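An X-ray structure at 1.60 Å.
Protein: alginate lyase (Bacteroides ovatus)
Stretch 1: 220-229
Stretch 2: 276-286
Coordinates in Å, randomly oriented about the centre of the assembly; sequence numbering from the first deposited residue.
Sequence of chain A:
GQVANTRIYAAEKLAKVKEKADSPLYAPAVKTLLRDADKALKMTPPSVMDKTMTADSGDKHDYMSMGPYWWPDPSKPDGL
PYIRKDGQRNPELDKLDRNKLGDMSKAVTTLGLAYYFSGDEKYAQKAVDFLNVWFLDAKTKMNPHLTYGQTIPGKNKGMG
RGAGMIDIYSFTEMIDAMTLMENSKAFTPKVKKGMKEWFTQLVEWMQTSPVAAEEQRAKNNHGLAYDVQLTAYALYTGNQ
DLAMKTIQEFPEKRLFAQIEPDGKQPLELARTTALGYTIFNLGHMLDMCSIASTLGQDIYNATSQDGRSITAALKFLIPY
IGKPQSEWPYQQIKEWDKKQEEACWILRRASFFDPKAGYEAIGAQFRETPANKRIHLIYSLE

Stretch 1, residues 220-229: NNHGLAYDVQ
Stretch 2 276-286: GYTIFNLGHML

Two nearly parallel helices of one chain pack side by side through a small interface that has no direct hydrogen bond across it and is joined instead by a bridging water and by van der Waals contact. The helix that starts at 221 and continues past 229 and the helix that runs through 276-286 point the same way, their axes inclined by 23° and 9.7 Å apart at closest approach, and together they bury 397 Å². The register is set by Asn221 beside Asn281 (CA to CA 5.5 Å) and Ala225 beside His284 (CA to CA 6.3 Å).

Both backbones are helical, with phi near -50° to -73° and psi near -30° to -49°. Asn220 (phi/psi -115°/-157°, chi1 p) stands at the N-cap of the first helix, where its OD1 accepts from His222 N at 3.1 Å and so satisfies an amide of the first turn. The hydrogen bonds from Gly223 N and Leu224 N to Asn220 O, 3.0 and 3.4 Å, are weak; i to i+4 bonding follows, as in Ala225 N to Asn221 O at 2.9 Å, although Asp227 N to Gly223 O at 3.4 Å is weak. The second helix is regular throughout, with Met285 N to Asn281 O at 2.9 Å.

Asn221 (chi1 73°, p; chi2 75°) points toward the second helix and gives the largest buried area of any residue here. Its ND2, hydrogen-bonded elsewhere in the structure, lies 3.4 Å from Tyr277 CD1, and its OD1 is 3.4 Å from Phe280 CE2, at the ring edge and near its plane, where the ring hydrogens carry slight positive charge; both are van der Waals contacts of an amide with an aromatic ring. Tyr277 (m) and Phe280 (t) both direct CA-to-CB toward the first helix. Asn281, with chi1 between wells at -146°, leaves its backbone sideways, yet its end comes nearer, placing OD1 3.3 Å from Asn221 CA.

The water binds this same region. Its O donates to Asn221 O at 2.8 Å and to Asn281 OD1 at 2.7 Å, and is also hydrogen-bonded to His284 ND1 at 2.7 Å, linking a backbone carbonyl of one helix to two polar side chains of the other.

One turn on, Leu224 (chi1 t, chi2 151°) points toward the partner and lies against Asn281, His284 and Met285; CD1 is 3.6 Å from Asn281 OD1 and 3.8 Å from CG of selenomethionine Met285 (m, t, t), an apolar contact, and CD2 is 3.8 Å from His284 CB. The small Ala225 places CB 4.0 Å from His284 ND1 (His284 chi1 m, chi2 159°). Val228 (t) closes the interface, its CG2 3.6 Å from His284 O.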

# COMPACT_ATOMS: atom_id res chain seq x y z
N ASN A 220 6.69 -9.05 11.75
CA ASN A 220 6.21 -7.67 11.94
C ASN A 220 5.33 -7.23 10.77
O ASN A 220 4.76 -8.04 10.05
CB ASN A 220 7.39 -6.71 12.19
CG ASN A 220 8.22 -6.47 10.96
OD1 ASN A 220 8.10 -7.22 9.96
ND2 ASN A 220 9.04 -5.41 10.97
N ASN A 221 5.23 -5.94 10.58
CA ASN A 221 4.41 -5.38 9.51
C ASN A 221 4.66 -6.00 8.12
O ASN A 221 3.75 -6.05 7.29
CB ASN A 221 4.51 -3.85 9.47
CG ASN A 221 5.84 -3.35 8.94
OD1 ASN A 221 6.06 -3.40 7.72
ND2 ASN A 221 6.73 -2.84 9.82
N HIS A 222 5.89 -6.46 7.87
CA HIS A 222 6.18 -7.04 6.57
C HIS A 222 5.37 -8.28 6.33
O HIS A 222 4.85 -8.47 5.24
CB HIS A 222 7.66 -7.36 6.41
CG HIS A 222 8.50 -6.20 6.01
ND1 HIS A 222 8.63 -5.80 4.70
CD2 HIS A 222 9.25 -5.36 6.74
CE1 HIS A 222 9.47 -4.78 4.64
NE2 HIS A 222 9.83 -4.46 5.87
N GLY A 223 5.27 -9.15 7.32
CA GLY A 223 4.56 -10.38 7.15
C GLY A 223 3.04 -10.17 7.07
O GLY A 223 2.35 -10.85 6.30
N LEU A 224 2.51 -9.24 7.85
CA LEU A 224 1.10 -8.89 7.77
C LEU A 224 0.74 -8.34 6.39
O LEU A 224 -0.24 -8.77 5.75
CB LEU A 224 0.75 -7.93 8.91
CG LEU A 224 -0.74 -7.63 9.15
CD1 LEU A 224 -1.00 -7.31 10.63
CD2 LEU A 224 -1.23 -6.49 8.26
N ALA A 225 1.61 -7.45 5.88
CA ALA A 225 1.43 -6.88 4.57
C ALA A 225 1.55 -7.93 3.45
O ALA A 225 0.84 -7.85 2.44
CB ALA A 225 2.40 -5.68 4.34
N TYR A 226 2.40 -8.92 3.63
CA TYR A 226 2.53 -10.01 2.62
C TYR A 226 1.19 -10.65 2.40
O TYR A 226 0.78 -10.87 1.28
CB TYR A 226 3.56 -11.02 3.06
CG TYR A 226 3.65 -12.23 2.15
CD1 TYR A 226 2.79 -13.30 2.31
CD2 TYR A 226 4.59 -12.28 1.11
CE1 TYR A 226 2.85 -14.42 1.50
CE2 TYR A 226 4.67 -13.42 0.27
CZ TYR A 226 3.81 -14.48 0.47
OH TYR A 226 3.81 -15.65 -0.31
N ASP A 227 0.51 -10.96 3.50
CA ASP A 227 -0.79 -11.65 3.39
C ASP A 227 -1.81 -10.79 2.66
O ASP A 227 -2.60 -11.28 1.86
CB ASP A 227 -1.33 -12.04 4.76
CG ASP A 227 -0.65 -13.25 5.35
OD1 ASP A 227 0.29 -13.81 4.75
OD2 ASP A 227 -1.08 -13.67 6.45
N VAL A 228 -1.86 -9.49 2.99
CA VAL A 228 -2.79 -8.58 2.29
C VAL A 228 -2.54 -8.57 0.78
O VAL A 228 -3.48 -8.66 -0.02
CB VAL A 228 -2.76 -7.12 2.86
CG1 VAL A 228 -3.82 -6.27 2.18
CG2 VAL A 228 -2.99 -7.14 4.37
N GLN A 229 -1.28 -8.47 0.41
CA GLN A 229 -0.93 -8.40 -1.01
C GLN A 229 -1.27 -9.74 -1.66
O GLN A 229 -1.88 -9.76 -2.71
CB GLN A 229 0.58 -8.14 -1.16
CG GLN A 229 1.07 -6.80 -0.66
CD GLN A 229 2.44 -6.46 -1.23
OE1 GLN A 229 2.57 -6.20 -2.43
NE2 GLN A 229 3.48 -6.43 -0.36
N GLY A 276 4.49 5.98 13.46
CA GLY A 276 4.33 5.70 12.04
C GLY A 276 4.11 4.23 11.71
O GLY A 276 3.20 3.91 10.95
N TYR A 277 4.89 3.35 12.29
CA TYR A 277 4.74 1.93 12.03
C TYR A 277 3.47 1.33 12.69
O TYR A 277 2.87 0.39 12.14
CB TYR A 277 6.00 1.15 12.43
CG TYR A 277 7.03 1.18 11.32
CD1 TYR A 277 6.80 0.52 10.14
CD2 TYR A 277 8.18 1.99 11.40
CE1 TYR A 277 7.72 0.56 9.09
CE2 TYR A 277 9.10 2.03 10.33
CZ TYR A 277 8.87 1.30 9.20
OH TYR A 277 9.75 1.38 8.13
N THR A 278 3.10 1.83 13.87
CA THR A 278 1.84 1.41 14.50
C THR A 278 0.69 1.71 13.52
O THR A 278 -0.20 0.88 13.28
CB THR A 278 1.61 2.16 15.81
OG1 THR A 278 2.53 1.68 16.81
CG2 THR A 278 0.16 1.98 16.33
N ILE A 279 0.71 2.90 12.94
CA ILE A 279 -0.33 3.31 11.98
C ILE A 279 -0.25 2.55 10.63
O ILE A 279 -1.25 2.17 10.08
CB ILE A 279 -0.26 4.86 11.76
CG1 ILE A 279 -0.67 5.58 13.04
CG2 ILE A 279 -1.11 5.29 10.54
CD1 ILE A 279 -0.39 7.09 13.03
N PHE A 280 0.96 2.37 10.13
CA PHE A 280 1.23 1.60 8.90
C PHE A 280 0.60 0.22 9.02
O PHE A 280 -0.16 -0.21 8.13
CB PHE A 280 2.74 1.48 8.77
CG PHE A 280 3.28 0.96 7.43
CD1 PHE A 280 3.12 1.66 6.26
CD2 PHE A 280 4.05 -0.20 7.41
CE1 PHE A 280 3.71 1.21 5.07
CE2 PHE A 280 4.62 -0.66 6.24
CZ PHE A 280 4.46 0.05 5.08
N ASN A 281 0.84 -0.46 10.13
CA ASN A 281 0.33 -1.82 10.31
C ASN A 281 -1.18 -1.81 10.51
O ASN A 281 -1.86 -2.62 9.94
CB ASN A 281 1.05 -2.52 11.48
CG ASN A 281 1.24 -3.99 11.29
OD1 ASN A 281 1.26 -4.51 10.17
ND2 ASN A 281 1.49 -4.70 12.40
N LEU A 282 -1.69 -0.87 11.31
CA LEU A 282 -3.14 -0.75 11.48
C LEU A 282 -3.85 -0.48 10.15
O LEU A 282 -4.93 -1.04 9.88
CB LEU A 282 -3.49 0.35 12.49
CG LEU A 282 -3.72 -0.08 13.92
CD1 LEU A 282 -3.65 1.14 14.85
CD2 LEU A 282 -5.07 -0.88 14.02
N GLY A 283 -3.28 0.38 9.32
CA GLY A 283 -3.88 0.66 8.00
C GLY A 283 -3.94 -0.60 7.11
O GLY A 283 -4.91 -0.83 6.39
N HIS A 284 -2.91 -1.43 7.18
CA HIS A 284 -2.86 -2.67 6.44
C HIS A 284 -3.84 -3.71 7.01
O HIS A 284 -4.44 -4.50 6.26
CB HIS A 284 -1.45 -3.21 6.36
CG HIS A 284 -0.52 -2.28 5.66
ND1 HIS A 284 0.85 -2.34 5.83
CD2 HIS A 284 -0.76 -1.23 4.85
CE1 HIS A 284 1.41 -1.38 5.11
NE2 HIS A 284 0.46 -0.70 4.50
N MSE A 285 -4.01 -3.69 8.33
CA MSE A 285 -5.05 -4.50 8.96
C MSE A 285 -6.43 -4.12 8.40
O MSE A 285 -7.22 -4.98 8.07
CB MSE A 285 -5.07 -4.34 10.48
CG MSE A 285 -3.81 -4.87 11.15
SE MSE A 285 -3.76 -4.40 13.01
CE MSE A 285 -1.98 -5.03 13.47
N LEU A 286 -6.69 -2.83 8.33
CA LEU A 286 -7.95 -2.32 7.79
C LEU A 286 -8.13 -2.60 6.32
O LEU A 286 -9.24 -2.86 5.86
CB LEU A 286 -8.15 -0.85 8.15
CG LEU A 286 -8.27 -0.55 9.65
CD1 LEU A 286 -8.18 0.95 10.00
CD2 LEU A 286 -9.63 -1.06 10.18
O HOH W 1 1.64 -4.26 7.55